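Local atomic coordinates of protein (lectin) (Hyacinthoides hispanica, PDB entry 1B2P), a protein that probably binds mannose-containing glycans, as a bulb-type lectin of the monocot mannose-binding family from bluebell bulbs. Residues 38-43 with 73-78; 54-59 with 81-86; 14-19 with 64-69. All blocks are in the same frame, centred on the assembly; numbering follows the deposited sequence.

Contact 1: 38-43 with 73-78; sequences TDCNLV and LVVITN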
loop_
_atom_site.group_PDB
_atom_site.type_symbol
_atom_site.label_atom_id
_atom_site.label_comp_id
_atom_site.label_asym_id
_atom_site.label_seq_id
_atom_site.Cartn_x
_atom_site.Cartn_y
_atom_site.Cartn_z
ATOM N N THR A 38 -8.470 21.188 9.428
ATOM C CA THR A 38 -9.772 21.937 9.327
ATOM C C THR A 38 -9.629 23.370 9.805
ATOM O O THR A 38 -10.236 24.321 9.300
ATOM C CB THR A 38 -10.858 21.309 10.235
ATOM O OG1 THR A 38 -11.094 19.965 9.764
ATOM C CG2 THR A 38 -12.234 21.933 10.002
ATOM N N ASP A 39 -8.677 23.619 10.681
ATOM C CA ASP A 39 -8.403 24.988 11.156
ATOM C C ASP A 39 -7.504 25.847 10.370
ATOM O O ASP A 39 -7.071 26.991 10.632
ATOM C CB ASP A 39 -7.889 24.957 12.655
ATOM C CG ASP A 39 -6.466 24.503 12.821
ATOM O OD1 ASP A 39 -5.832 24.070 11.788
ATOM O OD2 ASP A 39 -5.784 24.523 13.875
ATOM N N CYS A 40 -7.205 25.374 9.084
ATOM C CA CYS A 40 -6.427 26.072 8.125
ATOM C C CYS A 40 -4.904 26.007 8.372
ATOM O O CYS A 40 -4.188 26.735 7.687
ATOM C CB CYS A 40 -6.804 27.546 7.930
ATOM S SG CYS A 40 -6.566 28.206 6.285
ATOM N N ASN A 41 -4.392 25.249 9.342
ATOM C CA ASN A 41 -2.974 25.119 9.564
ATOM C C ASN A 41 -2.496 23.845 8.742
ATOM O O ASN A 41 -3.215 22.885 8.840
ATOM C CB ASN A 41 -2.713 24.745 11.061
ATOM C CG ASN A 41 -1.374 25.287 11.477
ATOM O OD1 ASN A 41 -0.905 25.133 12.711
ATOM N ND2 ASN A 41 -0.562 25.945 10.758
ATOM N N LEU A 42 -1.420 24.036 8.045
ATOM C CA LEU A 42 -0.883 22.809 7.301
ATOM C C LEU A 42 0.327 22.392 8.107
ATOM O O LEU A 42 1.248 23.201 8.345
ATOM C CB LEU A 42 -0.489 23.375 5.923
ATOM C CG LEU A 42 0.327 22.333 5.038
ATOM C CD1 LEU A 42 -0.476 21.103 4.720
ATOM C CD2 LEU A 42 0.745 23.101 3.815
ATOM N N VAL A 43 0.259 21.145 8.588
ATOM C CA VAL A 43 1.167 20.718 9.671
ATOM C C VAL A 43 1.905 19.413 9.311
ATOM O O VAL A 43 1.202 18.522 8.824
ATOM C CB VAL A 43 0.401 20.451 11.008
ATOM C CG1 VAL A 43 1.386 20.199 12.135
ATOM C CG2 VAL A 43 -0.514 21.731 11.242
ATOM N N LEU A 73 4.128 26.355 -3.053
ATOM C CA LEU A 73 3.044 25.723 -2.347
ATOM C C LEU A 73 2.217 26.786 -1.625
ATOM O O LEU A 73 2.817 27.707 -1.091
ATOM C CB LEU A 73 3.668 24.833 -1.238
ATOM C CG LEU A 73 2.715 24.144 -0.275
ATOM C CD1 LEU A 73 1.855 23.128 -1.012
ATOM C CD2 LEU A 73 3.548 23.445 0.831
ATOM N N VAL A 74 0.875 26.666 -1.780
ATOM C CA VAL A 74 0.088 27.815 -1.156
ATOM C C VAL A 74 -0.981 27.118 -0.406
ATOM O O VAL A 74 -1.459 26.013 -0.496
ATOM C CB VAL A 74 -0.610 28.693 -2.188
ATOM C CG1 VAL A 74 0.453 29.429 -2.980
ATOM C CG2 VAL A 74 -1.449 27.845 -3.139
ATOM N N VAL A 75 -1.522 27.843 0.675
ATOM C CA VAL A 75 -2.709 27.468 1.388
ATOM C C VAL A 75 -3.797 28.630 1.131
ATOM O O VAL A 75 -3.366 29.748 1.246
ATOM C CB VAL A 75 -2.404 27.459 2.916
ATOM C CG1 VAL A 75 -3.651 27.183 3.715
ATOM C CG2 VAL A 75 -1.315 26.406 3.248
ATOM N N ILE A 76 -4.881 28.107 0.653
ATOM C CA ILE A 76 -5.882 29.084 0.132
ATOM C C ILE A 76 -7.185 28.794 0.834
ATOM O O ILE A 76 -7.594 27.677 1.083
ATOM C CB ILE A 76 -6.121 28.840 -1.379
ATOM C CG1 ILE A 76 -4.857 29.015 -2.176
ATOM C CG2 ILE A 76 -7.233 29.838 -1.823
ATOM C CD1 ILE A 76 -5.040 28.610 -3.666
ATOM N N THR A 77 -7.943 29.866 1.272
ATOM C CA THR A 77 -9.194 29.555 1.966
ATOM C C THR A 77 -10.395 29.330 1.049
ATOM O O THR A 77 -10.228 29.556 -0.129
ATOM C CB THR A 77 -9.566 30.787 2.875
ATOM O OG1 THR A 77 -9.949 31.861 1.993
ATOM C CG2 THR A 77 -8.358 31.236 3.680
ATOM N N ASN A 78 -11.541 29.044 1.623
ATOM C CA ASN A 78 -12.732 28.837 0.756
ATOM C C ASN A 78 -13.265 30.153 0.248
ATOM O O ASN A 78 -14.203 30.089 -0.574
ATOM C CB ASN A 78 -13.863 28.082 1.440
ATOM C CG ASN A 78 -14.406 28.714 2.736
ATOM O OD1 ASN A 78 -15.100 28.013 3.499
ATOM N ND2 ASN A 78 -14.079 29.935 2.998
#
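Cys40 and Leu42, on the back of a segment that carries the Asp39-Asn41-Val43 part of the mannose-binding signature of monocot lectins (QxDxNxVxY), pack against Leu73, Val75 and Thr77 of strand 73-76 and its exit. The two segments belong to different four-stranded sheets, and no hydrogen bond joins them; the contact is apolar and buried. Val75 stands at its centre with a methyl for each neighbour. CG1, anti to the backbone N (chi1 175°), lies 4.0 Å from Cys40 SG, while CG2 is 3.9 Å from Leu42 CD2 and also touches the CB of Leu42. Leu42 lies aslant to Val75 and meets Leu73 tip to tip, CD2 to CD2 at 4.1 Å. The sulfur of Cys40 reaches on to the methyl of Thr77, SG to CG2 at 4.4 Å, and is tied by a disulfide to Cys63, just before strand 64-67 of the sheet that it packs on. Cys40 itself sits in the turn that leads into strand 42-46. Ahead of it Asp39 makes an Asx turn: its OD1 accepts the backbone N of Asn41 at 3.1 Å, the donor coming from above the carboxylate plane. The same OD1 also accepts from Gln37 NE2, so two donors grip it. Asn41 CB points away from strand 73-76; Asp39 and Asn41 take no part in the packing, whereas Cys40 and Leu42 carry it. In relatives the polar residues of this signature bind mannose; here they are seen without sugar. Inward-facing residues that meet between sheets in this way are typical of the core of the beta-prism II fold of bulb lectins.

Contact 2: 54-59 with 81-86; sequences TNTGGL and VTVWQS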
loop_
_atom_site.group_PDB
_atom_site.type_symbol
_atom_site.label_atom_id
_atom_site.label_comp_id
_atom_site.label_asym_id
_atom_site.label_seq_id
_atom_site.Cartn_x
_atom_site.Cartn_y
_atom_site.Cartn_z
ATOM N N THR A 54 2.615 25.793 8.829
ATOM C CA THR A 54 2.570 27.109 8.211
ATOM C C THR A 54 2.083 28.180 9.271
ATOM O O THR A 54 2.400 29.339 8.961
ATOM C CB THR A 54 1.437 27.102 7.114
ATOM O OG1 THR A 54 0.257 26.543 7.572
ATOM C CG2 THR A 54 1.948 26.165 5.944
ATOM N N ASN A 55 1.656 27.714 10.392
ATOM C CA ASN A 55 1.203 28.652 11.460
ATOM C C ASN A 55 0.075 29.536 10.977
ATOM O O ASN A 55 0.085 30.768 11.228
ATOM C CB ASN A 55 2.405 29.540 11.874
ATOM C CG ASN A 55 3.452 28.669 12.569
ATOM O OD1 ASN A 55 4.662 28.858 12.275
ATOM N ND2 ASN A 55 2.930 27.836 13.438
ATOM N N THR A 56 -0.908 28.924 10.325
ATOM C CA THR A 56 -1.994 29.659 9.722
ATOM C C THR A 56 -3.283 29.280 10.422
ATOM O O THR A 56 -4.381 29.405 9.826
ATOM C CB THR A 56 -2.028 29.506 8.175
ATOM O OG1 THR A 56 -1.930 28.066 7.892
ATOM C CG2 THR A 56 -0.940 30.317 7.592
ATOM N N GLY A 57 -3.257 28.593 11.598
ATOM C CA GLY A 57 -4.497 28.133 12.223
ATOM C C GLY A 57 -5.428 29.365 12.591
ATOM O O GLY A 57 -4.864 30.411 12.875
ATOM N N GLY A 58 -6.680 29.200 12.272
ATOM C CA GLY A 58 -7.683 30.263 12.543
ATOM C C GLY A 58 -7.695 31.306 11.448
ATOM O O GLY A 58 -8.572 32.187 11.550
ATOM N N LEU A 59 -6.821 31.277 10.421
ATOM C CA LEU A 59 -6.812 32.368 9.445
ATOM C C LEU A 59 -7.845 32.253 8.343
ATOM O O LEU A 59 -7.971 33.143 7.475
ATOM C CB LEU A 59 -5.449 32.609 8.812
ATOM C CG LEU A 59 -4.364 33.015 9.843
ATOM C CD1 LEU A 59 -3.053 33.311 9.134
ATOM C CD2 LEU A 59 -4.773 34.332 10.589
ATOM N N VAL A 81 -8.706 33.436 -0.505
ATOM C CA VAL A 81 -7.655 34.257 0.017
ATOM C C VAL A 81 -6.388 33.373 0.268
ATOM O O VAL A 81 -6.573 32.359 0.951
ATOM C CB VAL A 81 -8.059 34.850 1.404
ATOM C CG1 VAL A 81 -6.903 35.636 1.988
ATOM C CG2 VAL A 81 -9.327 35.694 1.207
ATOM N N THR A 82 -5.269 33.766 -0.249
ATOM C CA THR A 82 -4.051 32.958 0.019
ATOM C C THR A 82 -3.536 33.414 1.385
ATOM O O THR A 82 -3.196 34.573 1.634
ATOM C CB THR A 82 -2.998 33.230 -1.057
ATOM O OG1 THR A 82 -3.587 32.756 -2.298
ATOM C CG2 THR A 82 -1.675 32.523 -0.782
ATOM N N VAL A 83 -3.353 32.489 2.327
ATOM C CA VAL A 83 -2.894 32.819 3.627
ATOM C C VAL A 83 -1.469 32.407 3.940
ATOM O O VAL A 83 -0.787 32.869 4.835
ATOM C CB VAL A 83 -3.774 32.257 4.727
ATOM C CG1 VAL A 83 -5.185 32.868 4.688
ATOM C CG2 VAL A 83 -3.921 30.713 4.690
ATOM N N TRP A 84 -0.840 31.666 2.912
ATOM C CA TRP A 84 0.535 31.298 3.143
ATOM C C TRP A 84 1.153 30.845 1.767
ATOM O O TRP A 84 0.330 30.267 1.103
ATOM C CB TRP A 84 0.711 30.126 4.133
ATOM C CG TRP A 84 2.130 29.772 4.447
ATOM C CD1 TRP A 84 2.941 30.275 5.467
ATOM C CD2 TRP A 84 2.963 28.782 3.767
ATOM N NE1 TRP A 84 4.173 29.683 5.376
ATOM C CE2 TRP A 84 4.229 28.777 4.368
ATOM C CE3 TRP A 84 2.633 27.903 2.726
ATOM C CZ2 TRP A 84 5.268 27.931 3.946
ATOM C CZ3 TRP A 84 3.688 27.058 2.305
ATOM C CH2 TRP A 84 4.961 27.066 2.919
ATOM N N GLN A 85 2.390 31.179 1.559
ATOM C CA GLN A 85 3.022 30.570 0.349
ATOM C C GLN A 85 4.442 30.284 0.657
ATOM O O GLN A 85 5.099 31.055 1.405
ATOM C CB GLN A 85 2.844 31.553 -0.820
ATOM C CG GLN A 85 3.508 32.904 -0.631
ATOM C CD GLN A 85 3.021 33.791 -1.802
ATOM O OE1 GLN A 85 1.826 34.027 -2.000
ATOM N NE2 GLN A 85 3.990 34.186 -2.606
ATOM N N SER A 86 4.972 29.250 -0.008
ATOM C CA SER A 86 6.427 29.026 0.226
ATOM C C SER A 86 7.093 30.153 -0.483
ATOM O O SER A 86 6.790 30.803 -1.461
ATOM C CB SER A 86 6.770 27.577 -0.292
ATOM O OG SER A 86 6.443 27.514 -1.694
#
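Thr54 and Thr56, in a loop that enters a type II beta turn (Thr56 to Leu59, closed by Leu59 N to Thr56 O at 3.1 Å), face a classic beta bulge at which Val83 and Trp84 of strand 82-85 both look toward Val75 of the neighbouring strand. No backbone bond joins the loop to the strand, and the nearest CA atoms across, such as those of Thr54 and Trp84, stay 6.9 Å apart. The methyl of Thr54 sits over one face of the indole, its CG2 3.7 Å from the centroid of the six-membered ring and only 19° off the ring normal: a CH-pi contact. The CB of Thr54 leans on the five-membered part, 3.8 Å from Trp84 CG. On the opposite face the backbone N of Ser86 lies 3.4 Å above the ring plane, offset toward the rim. Thr56 comes to the base of the same side chain at about a right angle, with CG2 3.8 Å from Trp84 CB, and its CB touches a methyl of Val83. The other methyl of Val83 meets Leu59 at the more exposed end, CG1 to CB at 4.1 Å. Both threonines turn their methyls anti to the carbonyl carbon, which leaves each OG1 between the backbone N and the carbonyl carbon (chi1 47° and 49°). There Thr54 OG1 donates to Thr56 OG1 at 2.7 Å, accepts from Leu42 N, and Thr56 OG1 passes a hydrogen bond on to Cys40 O. Each threonine therefore divides its chemistry, the hydroxyls tying the loop to Leu42 N and Cys40 O while the methyls are spent on tryptophan and valine.

Contact 3: 14-19 with 64-69; sequences PQILHA and RAVLQP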
loop_
_atom_site.group_PDB
_atom_site.type_symbol
_atom_site.label_atom_id
_atom_site.label_comp_id
_atom_site.label_asym_id
_atom_site.label_seq_id
_atom_site.Cartn_x
_atom_site.Cartn_y
_atom_site.Cartn_z
ATOM N N PRO A 14 -2.689 13.173 -6.181
ATOM C CA PRO A 14 -3.405 14.365 -5.954
ATOM C C PRO A 14 -2.736 15.632 -6.399
ATOM O O PRO A 14 -1.496 15.720 -6.384
ATOM C CB PRO A 14 -3.669 14.430 -4.457
ATOM C CG PRO A 14 -2.442 13.782 -3.890
ATOM C CD PRO A 14 -2.034 12.755 -4.915
ATOM N N GLN A 15 -3.583 16.628 -6.701
ATOM C CA GLN A 15 -3.092 17.957 -6.971
ATOM C C GLN A 15 -3.671 18.990 -5.913
ATOM O O GLN A 15 -3.335 20.164 -6.088
ATOM C CB GLN A 15 -3.474 18.539 -8.333
ATOM C CG GLN A 15 -2.924 17.615 -9.463
ATOM C CD GLN A 15 -3.430 18.035 -10.864
ATOM O OE1 GLN A 15 -3.353 17.171 -11.835
ATOM N NE2 GLN A 15 -3.702 19.240 -11.089
ATOM N N ILE A 16 -4.375 18.440 -5.015
ATOM C CA ILE A 16 -4.868 19.462 -3.986
ATOM C C ILE A 16 -4.980 18.589 -2.776
ATOM O O ILE A 16 -5.326 17.384 -2.771
ATOM C CB ILE A 16 -6.331 19.821 -4.362
ATOM C CG1 ILE A 16 -6.390 20.627 -5.673
ATOM C CG2 ILE A 16 -6.825 20.660 -3.143
ATOM C CD1 ILE A 16 -7.824 21.138 -5.986
ATOM N N LEU A 17 -4.611 19.186 -1.583
ATOM C CA LEU A 17 -4.969 18.553 -0.312
ATOM C C LEU A 17 -6.116 19.395 0.324
ATOM O O LEU A 17 -5.796 20.535 0.619
ATOM C CB LEU A 17 -3.757 18.675 0.587
ATOM C CG LEU A 17 -2.656 17.658 0.619
ATOM C CD1 LEU A 17 -1.846 17.900 1.918
ATOM C CD2 LEU A 17 -3.142 16.213 0.595
ATOM N N HIS A 18 -7.250 18.780 0.301
ATOM C CA HIS A 18 -8.392 19.503 0.923
ATOM C C HIS A 18 -8.237 19.216 2.395
ATOM O O HIS A 18 -7.508 18.457 2.970
ATOM C CB HIS A 18 -9.695 18.782 0.457
ATOM C CG HIS A 18 -9.933 18.966 -1.007
ATOM N ND1 HIS A 18 -10.380 20.147 -1.553
ATOM C CD2 HIS A 18 -9.744 18.106 -2.046
ATOM C CE1 HIS A 18 -10.467 20.041 -2.864
ATOM N NE2 HIS A 18 -10.101 18.810 -3.175
ATOM N N ALA A 19 -9.084 20.025 3.173
ATOM C CA ALA A 19 -9.078 19.878 4.610
ATOM C C ALA A 19 -9.305 18.481 5.108
ATOM O O ALA A 19 -10.176 17.721 4.570
ATOM C CB ALA A 19 -10.250 20.764 5.198
ATOM N N ARG A 64 -7.409 24.837 1.590
ATOM C CA ARG A 64 -6.745 23.710 0.753
ATOM C C ARG A 64 -5.339 24.082 0.512
ATOM O O ARG A 64 -4.967 25.258 0.522
ATOM C CB ARG A 64 -7.511 23.585 -0.578
ATOM C CG ARG A 64 -7.465 24.837 -1.417
ATOM C CD ARG A 64 -8.426 24.667 -2.657
ATOM N NE ARG A 64 -8.295 25.758 -3.618
ATOM C CZ ARG A 64 -8.995 26.921 -3.452
ATOM N NH1 ARG A 64 -9.764 27.128 -2.373
ATOM N NH2 ARG A 64 -8.834 27.849 -4.384
ATOM N N ALA A 65 -4.499 23.030 0.254
ATOM C CA ALA A 65 -3.134 23.320 -0.185
ATOM C C ALA A 65 -2.970 22.839 -1.683
ATOM O O ALA A 65 -3.459 21.749 -1.913
ATOM C CB ALA A 65 -2.188 22.569 0.763
ATOM N N VAL A 66 -2.290 23.773 -2.344
ATOM C CA VAL A 66 -2.089 23.398 -3.797
ATOM C C VAL A 66 -0.666 23.728 -4.094
ATOM O O VAL A 66 -0.037 24.652 -3.579
ATOM C CB VAL A 66 -3.058 24.194 -4.651
ATOM C CG1 VAL A 66 -4.460 23.855 -4.155
ATOM C CG2 VAL A 66 -2.821 25.659 -4.494
ATOM N N LEU A 67 -0.090 22.999 -5.104
ATOM C CA LEU A 67 1.249 23.298 -5.577
ATOM C C LEU A 67 1.138 23.943 -6.934
ATOM O O LEU A 67 0.534 23.354 -7.823
ATOM C CB LEU A 67 2.025 21.941 -5.611
ATOM C CG LEU A 67 3.455 22.208 -6.046
ATOM C CD1 LEU A 67 4.346 23.039 -5.100
ATOM C CD2 LEU A 67 4.124 20.811 -6.171
ATOM N N GLN A 68 1.483 25.228 -6.987
ATOM C CA GLN A 68 1.225 25.975 -8.240
ATOM C C GLN A 68 2.210 25.585 -9.311
ATOM O O GLN A 68 3.278 24.950 -9.069
ATOM C CB GLN A 68 1.462 27.458 -8.022
ATOM C CG GLN A 68 0.450 27.870 -6.924
ATOM C CD GLN A 68 0.289 29.338 -6.705
ATOM O OE1 GLN A 68 1.321 30.008 -6.719
ATOM N NE2 GLN A 68 -0.996 29.693 -6.474
ATOM N N PRO A 69 2.006 26.064 -10.572
ATOM C CA PRO A 69 2.860 25.538 -11.639
ATOM C C PRO A 69 4.226 26.207 -11.620
ATOM O O PRO A 69 5.008 25.796 -12.524
ATOM C CB PRO A 69 2.147 26.026 -12.947
ATOM C CG PRO A 69 0.770 26.332 -12.472
ATOM C CD PRO A 69 0.662 26.532 -11.012
HETATM O O HOH W 1 -1.173 21.002 -6.726
#
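Leu17 and Ala65 form the hydrogen-bonded pair that joins the weakly bonded strand 16-18 to strand 64-67, at one edge of an antiparallel four-stranded sheet of the beta-prism II fold. Leu17 N gives to Ala65 O and Ala65 N to Leu17 O, both at 2.8 Å and nearly straight (166° at each hydrogen). Their side chains share the buried face, CB to CB at 4.2 Å. On the other face Arg64 can be followed outward. Its CB lies 3.7 Å from Leu17 O and 4.0 Å from Ile16 CG2. CG is turned between the backbone N and the carbonyl carbon (chi1 62°), and from there to NE the chain runs extended, leading away from strand 16-18, with the side chain touching Ile76 of the next strand. At the tip NH1 makes a weak hydrogen bond to Thr77 O, its link to the 73-78 segment. Ile16, which Arg64 crosses obliquely, also lies side by side with Val66, CG1 to CG1 at 4.1 Å. Beyond the regular pairing the strands part, and a water takes over: it accepts from Leu67 N at 2.8 Å and lies near Gln15 O at a distance too short to be trusted. Leu67 itself turns to Tyr95 and Leu97 of strand 95-99, in another sheet. At the other end His18 N bonds to Glu21 OE1, while its imidazole lies against its own strand: Ile16 CG2 stands 3.7 Å above the ring plane, over its centre.

In the fold
The second segments of all three contacts lie in one sheet, in the order 64-67, 73-76, 82-85. Strand 73-76 is shared ground: Val74 N bonds to Val66 O at 2.8 Å and Ile76 N to Arg64 O at 2.9 Å, joining contacts 1 and 3, whose centres are 9 Å apart. Contacts 1 and 2 are closer, with centres 6 Å apart, and Gly58 N bonds to Asp39 O at 2.8 Å. Contacts 2 and 3 do not touch, their nearest atoms being about 6 Å apart. Asp39, Asn41 and Val43, signature residues of a probable mannose site, unliganded here, lie in 38-43, backed by contact 1 and neighboured by the loop of contact 2.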